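Local coordinates for methyltransferase 1 (Methanosarcina barkeri, PDB 2I2X), which transfers the methyl group of methanol to the cob(I)amide carried by its partner protein MtaC, a zinc-dependent step of methanogenesis, at residues I249-S254 with Q380-D385; V276-G281 with N374-G379; I188-S193 with K438-C443; D360-R363 with A367-L370. All coordinates share one frame; numbering follows the deposited sequence.

In the fold
Interactions 1, 2 and 3 pack C-terminal helices against helices 240-259, 273-280 and 181-210. Interactions 1 and 2 share helix 372-383 and have centres about 8 Å apart; the CD1 atoms of I382 and I279 meet at 4.0 Å. Interaction 3 lies about 14 Å from interaction 1, centre to centre, and touches it through I188 and I249. Interaction 4 closes the turn between helices 349-361 and 365-368, just before helix 372-383; its centre is about 15 Å from that of interaction 2, with N374 ND2 probably hydrogen-bonded to Y368 O (2.9 Å). Interactions 3 and 4 are furthest apart, about 29 Å between centres. All four lie away from the zinc, potassium and corrinoid sites.

Interaction 1 of 4, residues I249-S254 with Q380-D385; sequences ISAPRS and QSIVKD
P252 and I382 mark the closest backbone approach of two helical segments, their CA atoms 6.9 Å apart. Segment 249-254 belongs to helix 240-259, which is kinked at P252 because the proline N has no hydrogen to give to the preceding turn; segment 380-385 is the last part of helix 372-383 and the turn after it. Across this gap I382 does the reaching. Its CG1 branch stands anti to the carbonyl carbon (chi1 -64°) and carries CD1 onto the other helix, where it comes 3.8 Å from P252 CD and 4.0 Å from A251 CB. The second branch, CG2, lies 4.2 Å from P252 CB, so the two methyls of one isoleucine touch opposite ends of the CB-CG-CD path of the proline ring, and the two side chains cross at about a right angle. I275 and I279 of helix 273-280 and A396 of helix 389-409 also pack on I382. On another side of helix 240-259, R253 forms salt bridges with D217 and D219, the latter next in sequence to the zinc ligand C220. The contact itself is wholly apolar, made of buried methyl and methylene groups, and therefore depends on shape and exclusion of water, not on directional bonds.

Interaction 2 of 4, residues V276-G281 with N374-G379; sequences VKAITG and NAYRVG
I279 and G379 bring helices 273-280 and 372-383 to 5.8 Å between their CA atoms, and A278 faces Y376, one turn earlier on helix 372-383, with their CA atoms 5.6 Å apart. The I279 side chain begins at a CB set beside the other helix, from which its two branches part. CG2 turns to V383, later on helix 372-383. CG1, anti to the carbonyl carbon (chi1 -65°), is laid against the glycine backbone, 4.0 Å from G379 CA, and the chain then runs on with chi2 extended so that CD1 at the tip is still 4.1 Å from both the CA and the O of G379 and also touches CD1 of I382. The isoleucine thus lies over the bare backbone of G379, where a CB would come within 3.7 Å of I279 CG1, an arrangement in which a glycine lets two helices come close. Here it joins a short helix preceding strand 285-287 of the TIM barrel to a helix of the C-terminal helical part. With only an alanine at I279, the backbone of G379 is likely to lose its apolar cover and a gap to open over it. A278 fills the next position. CG of Y376 is anti to the backbone N (chi1 -177°), which sets CD2 3.9 Å from A278 CB, the methyl approaching the ring obliquely; the same CB is 4.1 Å from Y376 CA. The tyrosine hydroxyl is hydrogen-bonded to the backbone O of Y11. Just beyond the contact, V276 O receives both T280 N and T280 OG1, the hydroxyl from above the carbonyl plane at 2.8 Å, and helix 273-280 gives way to G281 with positive phi.

Interaction 3 of 4, residues I188-S193 with K438-C443; sequences IGCLGS and KFMDDC
C190 meets F439 and M440 because the side-chain torsions converge. The thiol stands anti to its carbonyl carbon (chi1 -54°), F439 holds its ring anti to the backbone N (chi1 -178°), and M440, bent at both chi2 and chi3, curls its thioether back across the gap. Sulfur dominates the result. M440 SD lies 3.5 Å from C190 CB and 3.7 Å from C190 SG, while the methionine methyl CE rests 3.9 Å from the same CB, so the end of the methionine lies against CB and SG of the cysteine. C190 SG also comes to the edge of the phenylalanine, near the ring plane, 3.9 Å from F439 CE2 and 5.1 Å from the ring centroid, a Cys sulfur-aromatic contact. A second sulfur, C443 SG, lies over one face of that ring, offset toward its rim, so F439 has one thiol at an edge and another above it. With CA atoms of C190 and M440 7.9 Å apart, the two backbones are well separated and these side chains bridge the distance. C190 is on helix 181-210, in a wider pi-type turn at 188-192, and the partners are on the final helix 436-450. Y390 of helix 389-409 stacks on F439 and touches C190, Y186 of helix 181-210 packs on both F439 and M440, and I188 turns to I249 and R253 of helix 240-259.

Interaction 4 of 4, residues D360-R363 with A367-L370; sequences DRYR and AYML
R361 and Y368 carry this contact. R361 CG, anti to its backbone N (chi1 165°), is 3.5 Å from Y368 CD1; the arginine passes obliquely over the ring toward the hydroxyl end and bends at chi3, bringing the guanidinium above it, off-centre. CZ is 5.0 Å from the centroid and 30° off the ring normal, a cation-pi contact with the two planes 67° apart. The backbone O of R361 meets the ring at its edge, 3.3 Å from Y368 CD1, and A367 CB packs on D360 O at 3.3 Å. Y362 lies side by side with Y368, pointing the same way, with Y362 CE1 4.0 Å from Y368 CE1. R361 CG also covers the centre of one face of Y362. One water joins three polar tips: it accepts from R361 NH1 at 3.1 Å, donates to Y362 OH at 3.0 Å and sits 2.8 Å from Y368 OH. Were the Y368 ring replaced by a leucine, R361 would probably lose its cation-pi partner and the water one of its three bonds. In the next shell D373 forms a salt bridge with R361 NH2, and Y362 OH is hydrogen-bonded to D3 of a neighbouring chain. D360 OD1 pairs with R363 NE, while D360 OD2 accepts from the backbone N atoms of N301 and L302. The contact closes the tight turn between helices 349-361 and 365-368, which also faces the second copy of this protein through R363, just before helix 372-383, with I403 of helix 389-409 packed against Y368.

Interaction 1 of 4, residues I249-S254 with Q380-D385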
loop_
_atom_site.group_PDB
_atom_site.type_symbol
_atom_site.label_atom_id
_atom_site.label_comp_id
_atom_site.label_asym_id
_atom_site.label_seq_id
_atom_site.Cartn_x
_atom_site.Cartn_y
_atom_site.Cartn_z
ATOM N N ILE A 249 -25.190 11.696 -13.502
ATOM C CA ILE A 249 -25.623 11.199 -14.830
ATOM C C ILE A 249 -25.158 9.764 -15.104
ATOM O O ILE A 249 -25.807 9.026 -15.884
ATOM C CB ILE A 249 -25.105 12.158 -15.962
ATOM C CG1 ILE A 249 -25.472 13.611 -15.595
ATOM C CG2 ILE A 249 -25.605 11.729 -17.341
ATOM C CD1 ILE A 249 -25.266 14.692 -16.695
ATOM N N SER A 250 -24.043 9.365 -14.467
ATOM C CA SER A 250 -23.452 8.049 -14.745
ATOM C C SER A 250 -24.327 6.997 -14.131
ATOM O O SER A 250 -24.386 5.865 -14.617
ATOM C CB SER A 250 -22.033 7.927 -14.192
ATOM O OG SER A 250 -22.033 7.894 -12.764
ATOM N N ALA A 251 -25.022 7.378 -13.060
ATOM C CA ALA A 251 -25.896 6.437 -12.347
ATOM C C ALA A 251 -26.929 5.730 -13.267
ATOM O O ALA A 251 -26.943 4.501 -13.320
ATOM C CB ALA A 251 -26.568 7.113 -11.151
ATOM N N PRO A 252 -27.795 6.491 -13.981
ATOM C CA PRO A 252 -28.713 5.780 -14.928
ATOM C C PRO A 252 -28.026 5.148 -16.138
ATOM O O PRO A 252 -28.523 4.159 -16.675
ATOM C CB PRO A 252 -29.719 6.855 -15.361
ATOM C CG PRO A 252 -29.037 8.162 -15.069
ATOM C CD PRO A 252 -28.035 7.947 -13.943
ATOM N N ARG A 253 -26.893 5.687 -16.572
ATOM C CA ARG A 253 -26.109 4.976 -17.575
ATOM C C ARG A 253 -25.703 3.575 -17.069
ATOM O O ARG A 253 -25.961 2.570 -17.746
ATOM C CB ARG A 253 -24.881 5.778 -18.010
ATOM C CG ARG A 253 -23.871 4.982 -18.917
ATOM C CD ARG A 253 -22.840 4.193 -18.066
ATOM N NE ARG A 253 -21.719 3.665 -18.840
ATOM C CZ ARG A 253 -20.905 2.690 -18.425
ATOM N NH1 ARG A 253 -21.113 2.110 -17.255
ATOM N NH2 ARG A 253 -19.902 2.271 -19.207
ATOM N N SER A 254 -25.106 3.506 -15.872
ATOM C CA SER A 254 -24.604 2.230 -15.364
ATOM C C SER A 254 -25.756 1.315 -14.963
ATOM O O SER A 254 -25.644 0.098 -15.056
ATOM C CB SER A 254 -23.616 2.436 -14.215
ATOM O OG SER A 254 -22.428 3.086 -14.686
ATOM N N GLN A 380 -34.354 8.161 -6.556
ATOM C CA GLN A 380 -35.799 8.424 -6.713
ATOM C C GLN A 380 -36.087 9.289 -7.955
ATOM O O GLN A 380 -37.136 9.144 -8.610
ATOM C CB GLN A 380 -36.401 9.118 -5.480
ATOM C CG GLN A 380 -36.610 8.232 -4.274
ATOM C CD GLN A 380 -36.894 9.024 -2.994
ATOM O OE1 GLN A 380 -36.192 9.990 -2.666
ATOM N NE2 GLN A 380 -37.912 8.601 -2.255
ATOM N N SER A 381 -35.143 10.169 -8.273
ATOM C CA SER A 381 -35.339 11.112 -9.345
ATOM C C SER A 381 -35.177 10.379 -10.669
ATOM O O SER A 381 -35.756 10.781 -11.693
ATOM C CB SER A 381 -34.361 12.286 -9.227
ATOM O OG SER A 381 -33.080 11.929 -9.699
ATOM N N ILE A 382 -34.419 9.292 -10.646
ATOM C CA ILE A 382 -34.268 8.463 -11.833
ATOM C C ILE A 382 -35.517 7.629 -12.129
ATOM O O ILE A 382 -35.991 7.608 -13.265
ATOM C CB ILE A 382 -33.022 7.544 -11.710
ATOM C CG1 ILE A 382 -31.747 8.426 -11.649
ATOM C CG2 ILE A 382 -32.994 6.455 -12.838
ATOM C CD1 ILE A 382 -30.530 7.717 -11.145
ATOM N N VAL A 383 -36.045 6.930 -11.122
ATOM C CA VAL A 383 -37.074 5.939 -11.388
ATOM C C VAL A 383 -38.391 6.619 -11.754
ATOM O O VAL A 383 -39.207 6.048 -12.488
ATOM C CB VAL A 383 -37.257 4.919 -10.215
ATOM C CG1 VAL A 383 -35.968 4.164 -9.962
ATOM C CG2 VAL A 383 -37.744 5.609 -8.941
ATOM N N LYS A 384 -38.577 7.854 -11.284
ATOM C CA LYS A 384 -39.806 8.597 -11.592
ATOM C C LYS A 384 -40.009 8.829 -13.104
ATOM O O LYS A 384 -41.112 9.156 -13.511
ATOM C CB LYS A 384 -39.959 9.886 -10.744
ATOM C CG LYS A 384 -39.039 11.042 -11.125
ATOM C CD LYS A 384 -39.255 12.277 -10.265
ATOM C CE LYS A 384 -38.714 13.482 -11.007
ATOM N NZ LYS A 384 -37.846 14.401 -10.213
ATOM N N ASP A 385 -38.960 8.622 -13.914
ATOM C CA ASP A 385 -39.038 8.635 -15.393
ATOM C C ASP A 385 -38.227 7.478 -16.000
ATOM O O ASP A 385 -37.657 7.581 -17.083
ATOM C CB ASP A 385 -38.622 10.005 -15.978
ATOM C CG ASP A 385 -39.698 11.097 -15.763
ATOM O OD1 ASP A 385 -39.420 12.083 -15.048
ATOM O OD2 ASP A 385 -40.834 10.984 -16.296
#

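Interaction 2 of 4, residues V276-G281 with N374-G379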
loop_
_atom_site.group_PDB
_atom_site.type_symbol
_atom_site.label_atom_id
_atom_site.label_comp_id
_atom_site.label_asym_id
_atom_site.label_seq_id
_atom_site.Cartn_x
_atom_site.Cartn_y
_atom_site.Cartn_z
ATOM N N VAL A 276 -26.988 2.982 -7.747
ATOM C CA VAL A 276 -27.484 1.797 -8.447
ATOM C C VAL A 276 -28.048 0.742 -7.501
ATOM O O VAL A 276 -29.081 0.108 -7.794
ATOM C CB VAL A 276 -26.380 1.196 -9.381
ATOM C CG1 VAL A 276 -26.819 -0.123 -9.981
ATOM C CG2 VAL A 276 -26.023 2.178 -10.505
ATOM N N LYS A 277 -27.374 0.584 -6.353
ATOM C CA LYS A 277 -27.793 -0.323 -5.298
ATOM C C LYS A 277 -29.128 0.100 -4.750
ATOM O O LYS A 277 -30.009 -0.747 -4.589
ATOM C CB LYS A 277 -26.767 -0.395 -4.161
ATOM C CG LYS A 277 -27.159 -1.411 -3.088
ATOM C CD LYS A 277 -26.026 -1.755 -2.167
ATOM C CE LYS A 277 -26.399 -2.844 -1.139
ATOM N NZ LYS A 277 -25.206 -3.149 -0.311
ATOM N N ALA A 278 -29.276 1.386 -4.441
ATOM C CA ALA A 278 -30.568 1.921 -3.976
ATOM C C ALA A 278 -31.732 1.609 -4.937
ATOM O O ALA A 278 -32.830 1.282 -4.497
ATOM C CB ALA A 278 -30.481 3.431 -3.727
ATOM N N ILE A 279 -31.497 1.696 -6.246
ATOM C CA ILE A 279 -32.524 1.358 -7.188
ATOM C C ILE A 279 -32.738 -0.156 -7.270
ATOM O O ILE A 279 -33.866 -0.635 -7.129
ATOM C CB ILE A 279 -32.201 1.938 -8.595
ATOM C CG1 ILE A 279 -32.204 3.467 -8.563
ATOM C CG2 ILE A 279 -33.187 1.452 -9.619
ATOM C CD1 ILE A 279 -31.591 4.083 -9.786
ATOM N N THR A 280 -31.657 -0.901 -7.491
ATOM C CA THR A 280 -31.760 -2.316 -7.864
ATOM C C THR A 280 -31.826 -3.314 -6.705
ATOM O O THR A 280 -32.326 -4.442 -6.888
ATOM C CB THR A 280 -30.565 -2.761 -8.734
ATOM O OG1 THR A 280 -29.362 -2.632 -7.977
ATOM C CG2 THR A 280 -30.438 -1.921 -10.005
ATOM N N GLY A 281 -31.287 -2.943 -5.542
ATOM C CA GLY A 281 -31.193 -3.892 -4.425
ATOM C C GLY A 281 -30.161 -4.966 -4.691
ATOM O O GLY A 281 -30.152 -6.011 -4.031
ATOM N N ASN A 374 -28.468 10.842 0.191
ATOM C CA ASN A 374 -28.497 11.614 -1.045
ATOM C C ASN A 374 -28.462 10.722 -2.293
ATOM O O ASN A 374 -29.149 10.995 -3.294
ATOM C CB ASN A 374 -27.369 12.643 -1.064
ATOM C CG ASN A 374 -27.559 13.704 -0.001
ATOM O OD1 ASN A 374 -28.692 14.127 0.232
ATOM N ND2 ASN A 374 -26.458 14.137 0.670
ATOM N N ALA A 375 -27.662 9.668 -2.240
ATOM C CA ALA A 375 -27.632 8.720 -3.335
ATOM C C ALA A 375 -29.052 8.156 -3.593
ATOM O O ALA A 375 -29.481 8.027 -4.754
ATOM C CB ALA A 375 -26.636 7.617 -3.046
ATOM N N TYR A 376 -29.767 7.848 -2.512
ATOM C CA TYR A 376 -31.115 7.289 -2.577
ATOM C C TYR A 376 -32.046 8.300 -3.259
ATOM O O TYR A 376 -32.848 7.945 -4.123
ATOM C CB TYR A 376 -31.629 6.951 -1.165
ATOM C CG TYR A 376 -32.985 6.294 -1.151
ATOM C CD1 TYR A 376 -34.171 7.059 -1.073
ATOM C CD2 TYR A 376 -33.093 4.904 -1.240
ATOM C CE1 TYR A 376 -35.448 6.428 -1.099
ATOM C CE2 TYR A 376 -34.334 4.260 -1.246
ATOM C CZ TYR A 376 -35.509 5.006 -1.188
ATOM O OH TYR A 376 -36.708 4.313 -1.207
ATOM N N ARG A 377 -31.924 9.556 -2.859
ATOM C CA ARG A 377 -32.733 10.636 -3.410
ATOM C C ARG A 377 -32.495 10.754 -4.932
ATOM O O ARG A 377 -33.456 10.861 -5.708
ATOM C CB ARG A 377 -32.431 11.939 -2.668
ATOM C CG ARG A 377 -33.145 13.162 -3.161
ATOM C CD ARG A 377 -32.779 14.406 -2.349
ATOM N NE ARG A 377 -33.162 15.656 -3.019
ATOM C CZ ARG A 377 -33.023 16.883 -2.491
ATOM N NH1 ARG A 377 -32.502 17.054 -1.279
ATOM N NH2 ARG A 377 -33.391 17.955 -3.189
ATOM N N VAL A 378 -31.231 10.687 -5.354
ATOM C CA VAL A 378 -30.909 10.711 -6.770
ATOM C C VAL A 378 -31.501 9.490 -7.427
ATOM O O VAL A 378 -32.068 9.590 -8.490
ATOM C CB VAL A 378 -29.403 10.792 -7.035
ATOM C CG1 VAL A 378 -29.092 10.552 -8.526
ATOM C CG2 VAL A 378 -28.854 12.142 -6.570
ATOM N N GLY A 379 -31.412 8.349 -6.750
ATOM C CA GLY A 379 -32.180 7.152 -7.113
ATOM C C GLY A 379 -33.660 7.417 -7.430
ATOM O O GLY A 379 -34.159 6.937 -8.467
#

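Interaction 3 of 4, residues I188-S193 with K438-C443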
loop_
_atom_site.group_PDB
_atom_site.type_symbol
_atom_site.label_atom_id
_atom_site.label_comp_id
_atom_site.label_asym_id
_atom_site.label_seq_id
_atom_site.Cartn_x
_atom_site.Cartn_y
_atom_site.Cartn_z
ATOM N N ILE A 188 -22.871 10.647 -21.684
ATOM C CA ILE A 188 -23.014 9.656 -20.625
ATOM C C ILE A 188 -24.438 9.104 -20.583
ATOM O O ILE A 188 -24.675 7.895 -20.697
ATOM C CB ILE A 188 -22.632 10.258 -19.210
ATOM C CG1 ILE A 188 -21.240 10.916 -19.240
ATOM C CG2 ILE A 188 -22.770 9.218 -18.139
ATOM C CD1 ILE A 188 -20.925 11.740 -17.999
ATOM N N GLY A 189 -25.387 10.002 -20.386
ATOM C CA GLY A 189 -26.795 9.611 -20.279
ATOM C C GLY A 189 -27.365 8.976 -21.542
ATOM O O GLY A 189 -28.027 7.961 -21.462
ATOM N N CYS A 190 -27.085 9.537 -22.712
ATOM C CA CYS A 190 -27.741 9.023 -23.914
ATOM C C CYS A 190 -26.904 7.994 -24.661
ATOM O O CYS A 190 -27.273 6.810 -24.735
ATOM C CB CYS A 190 -28.199 10.178 -24.807
ATOM S SG CYS A 190 -29.243 11.363 -23.866
ATOM N N LEU A 191 -25.762 8.435 -25.195
ATOM C CA LEU A 191 -24.955 7.528 -25.975
ATOM C C LEU A 191 -24.571 6.367 -25.083
ATOM O O LEU A 191 -24.816 5.202 -25.445
ATOM C CB LEU A 191 -23.734 8.212 -26.540
ATOM C CG LEU A 191 -23.924 9.439 -27.429
ATOM C CD1 LEU A 191 -22.551 9.934 -27.885
ATOM C CD2 LEU A 191 -24.840 9.169 -28.645
ATOM N N GLY A 192 -24.035 6.673 -23.896
ATOM C CA GLY A 192 -23.667 5.644 -22.925
ATOM C C GLY A 192 -24.752 4.608 -22.708
ATOM O O GLY A 192 -24.502 3.410 -22.774
ATOM N N SER A 193 -25.964 5.063 -22.428
ATOM C CA SER A 193 -27.070 4.145 -22.150
ATOM C C SER A 193 -27.406 3.220 -23.348
ATOM O O SER A 193 -27.698 2.025 -23.179
ATOM C CB SER A 193 -28.298 4.950 -21.714
ATOM O OG SER A 193 -28.136 5.520 -20.398
ATOM N N LYS A 438 -36.027 15.613 -29.599
ATOM C CA LYS A 438 -35.472 16.954 -29.754
ATOM C C LYS A 438 -33.985 17.024 -29.341
ATOM O O LYS A 438 -33.119 17.470 -30.125
ATOM C CB LYS A 438 -36.272 17.879 -28.854
ATOM C CG LYS A 438 -36.255 19.365 -29.113
ATOM C CD LYS A 438 -35.442 19.864 -30.257
ATOM C CE LYS A 438 -35.540 21.386 -30.217
ATOM N NZ LYS A 438 -34.391 22.076 -30.866
ATOM N N PHE A 439 -33.700 16.616 -28.101
ATOM C CA PHE A 439 -32.365 16.665 -27.549
ATOM C C PHE A 439 -31.447 15.756 -28.354
ATOM O O PHE A 439 -30.344 16.159 -28.754
ATOM C CB PHE A 439 -32.377 16.238 -26.074
ATOM C CG PHE A 439 -31.021 16.305 -25.405
ATOM C CD1 PHE A 439 -30.510 17.538 -24.954
ATOM C CD2 PHE A 439 -30.272 15.145 -25.211
ATOM C CE1 PHE A 439 -29.276 17.616 -24.322
ATOM C CE2 PHE A 439 -29.046 15.195 -24.577
ATOM C CZ PHE A 439 -28.529 16.446 -24.126
ATOM N N MET A 440 -31.906 14.541 -28.614
ATOM C CA MET A 440 -31.103 13.624 -29.385
ATOM C C MET A 440 -30.719 14.271 -30.700
ATOM O O MET A 440 -29.519 14.294 -31.057
ATOM C CB MET A 440 -31.807 12.276 -29.580
ATOM C CG MET A 440 -31.961 11.505 -28.269
ATOM S SD MET A 440 -30.371 11.253 -27.354
ATOM C CE MET A 440 -29.802 9.831 -28.293
ATOM N N ASP A 441 -31.715 14.838 -31.388
ATOM C CA ASP A 441 -31.483 15.469 -32.681
ATOM C C ASP A 441 -30.596 16.689 -32.608
ATOM O O ASP A 441 -29.704 16.804 -33.429
ATOM C CB ASP A 441 -32.780 15.809 -33.444
ATOM C CG ASP A 441 -32.486 16.319 -34.879
ATOM O OD1 ASP A 441 -31.836 15.562 -35.656
ATOM O OD2 ASP A 441 -32.861 17.485 -35.202
ATOM N N ASP A 442 -30.829 17.586 -31.648
ATOM C CA ASP A 442 -29.927 18.737 -31.436
ATOM C C ASP A 442 -28.483 18.278 -31.252
ATOM O O ASP A 442 -27.562 18.861 -31.847
ATOM C CB ASP A 442 -30.317 19.563 -30.188
ATOM C CG ASP A 442 -31.555 20.434 -30.399
ATOM O OD1 ASP A 442 -32.061 20.529 -31.545
ATOM O OD2 ASP A 442 -32.019 21.044 -29.415
ATOM N N CYS A 443 -28.288 17.230 -30.435
ATOM C CA CYS A 443 -26.940 16.788 -30.086
ATOM C C CYS A 443 -26.266 16.082 -31.241
ATOM O O CYS A 443 -25.062 16.328 -31.509
ATOM C CB CYS A 443 -26.921 15.898 -28.834
ATOM S SG CYS A 443 -27.429 16.755 -27.347
#

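Interaction 4 of 4, residues D360-R363 with A367-L370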
loop_
_atom_site.group_PDB
_atom_site.type_symbol
_atom_site.label_atom_id
_atom_site.label_comp_id
_atom_site.label_asym_id
_atom_site.label_seq_id
_atom_site.Cartn_x
_atom_site.Cartn_y
_atom_site.Cartn_z
ATOM N N ASP A 360 -16.881 11.734 5.449
ATOM C CA ASP A 360 -16.549 12.367 4.193
ATOM C C ASP A 360 -17.663 13.239 3.643
ATOM O O ASP A 360 -17.420 13.960 2.688
ATOM C CB ASP A 360 -16.179 11.300 3.160
ATOM C CG ASP A 360 -14.933 10.519 3.549
ATOM O OD1 ASP A 360 -14.094 11.086 4.258
ATOM O OD2 ASP A 360 -14.773 9.348 3.129
ATOM N N ARG A 361 -18.863 13.190 4.237
ATOM C CA ARG A 361 -19.987 13.976 3.742
ATOM C C ARG A 361 -19.609 15.431 3.393
ATOM O O ARG A 361 -20.153 15.985 2.410
ATOM C CB ARG A 361 -21.235 13.934 4.692
ATOM C CG ARG A 361 -22.291 15.051 4.368
ATOM C CD ARG A 361 -23.569 15.088 5.255
ATOM N NE ARG A 361 -24.291 13.908 4.897
ATOM C CZ ARG A 361 -25.512 13.818 4.400
ATOM N NH1 ARG A 361 -26.294 14.874 4.235
ATOM N NH2 ARG A 361 -25.941 12.596 4.110
ATOM N N TYR A 362 -18.704 16.042 4.175
ATOM C CA TYR A 362 -18.410 17.478 3.984
ATOM C C TYR A 362 -17.075 17.755 3.287
ATOM O O TYR A 362 -16.702 18.924 3.042
ATOM C CB TYR A 362 -18.548 18.276 5.303
ATOM C CG TYR A 362 -19.968 18.235 5.863
ATOM C CD1 TYR A 362 -21.017 18.932 5.236
ATOM C CD2 TYR A 362 -20.273 17.461 6.991
ATOM C CE1 TYR A 362 -22.328 18.871 5.737
ATOM C CE2 TYR A 362 -21.572 17.388 7.492
ATOM C CZ TYR A 362 -22.593 18.105 6.875
ATOM O OH TYR A 362 -23.873 18.022 7.383
ATOM N N ARG A 363 -16.376 16.678 2.947
ATOM C CA ARG A 363 -15.101 16.807 2.308
ATOM C C ARG A 363 -15.165 17.489 0.941
ATOM O O ARG A 363 -14.234 18.216 0.602
ATOM C CB ARG A 363 -14.424 15.447 2.179
ATOM C CG ARG A 363 -12.871 15.476 2.243
ATOM C CD ARG A 363 -12.339 14.034 2.301
ATOM N NE ARG A 363 -12.563 13.533 3.646
ATOM C CZ ARG A 363 -11.777 13.803 4.692
ATOM N NH1 ARG A 363 -10.694 14.582 4.573
ATOM N NH2 ARG A 363 -12.112 13.334 5.868
ATOM N N ALA A 367 -18.495 13.931 -2.680
ATOM C CA ALA A 367 -18.742 12.989 -1.619
ATOM C C ALA A 367 -20.154 13.213 -1.077
ATOM O O ALA A 367 -20.936 12.244 -0.902
ATOM C CB ALA A 367 -17.700 13.144 -0.549
ATOM N N TYR A 368 -20.483 14.486 -0.839
ATOM C CA TYR A 368 -21.799 14.866 -0.363
ATOM C C TYR A 368 -22.959 14.156 -1.086
ATOM O O TYR A 368 -23.860 13.612 -0.440
ATOM C CB TYR A 368 -21.982 16.392 -0.463
ATOM C CG TYR A 368 -23.193 16.867 0.300
ATOM C CD1 TYR A 368 -23.094 17.186 1.661
ATOM C CD2 TYR A 368 -24.445 16.961 -0.318
ATOM C CE1 TYR A 368 -24.191 17.574 2.396
ATOM C CE2 TYR A 368 -25.574 17.377 0.425
ATOM C CZ TYR A 368 -25.427 17.671 1.779
ATOM O OH TYR A 368 -26.493 18.079 2.523
ATOM N N MET A 369 -22.942 14.179 -2.418
ATOM C CA MET A 369 -23.986 13.554 -3.228
ATOM C C MET A 369 -23.984 12.039 -3.075
ATOM O O MET A 369 -25.024 11.396 -3.150
ATOM C CB MET A 369 -23.801 13.933 -4.702
ATOM C CG MET A 369 -24.939 13.482 -5.650
ATOM S SD MET A 369 -24.725 11.804 -6.339
ATOM C CE MET A 369 -23.651 12.147 -7.713
ATOM N N LEU A 370 -22.820 11.459 -2.853
ATOM C CA LEU A 370 -22.710 10.015 -2.851
ATOM C C LEU A 370 -23.098 9.418 -1.509
ATOM O O LEU A 370 -23.244 8.197 -1.394
ATOM C CB LEU A 370 -21.287 9.616 -3.230
ATOM C CG LEU A 370 -21.037 8.978 -4.603
ATOM C CD1 LEU A 370 -22.156 9.167 -5.537
ATOM C CD2 LEU A 370 -19.756 9.429 -5.179
HETATM O O HOH W 1 -25.875 17.819 5.213
#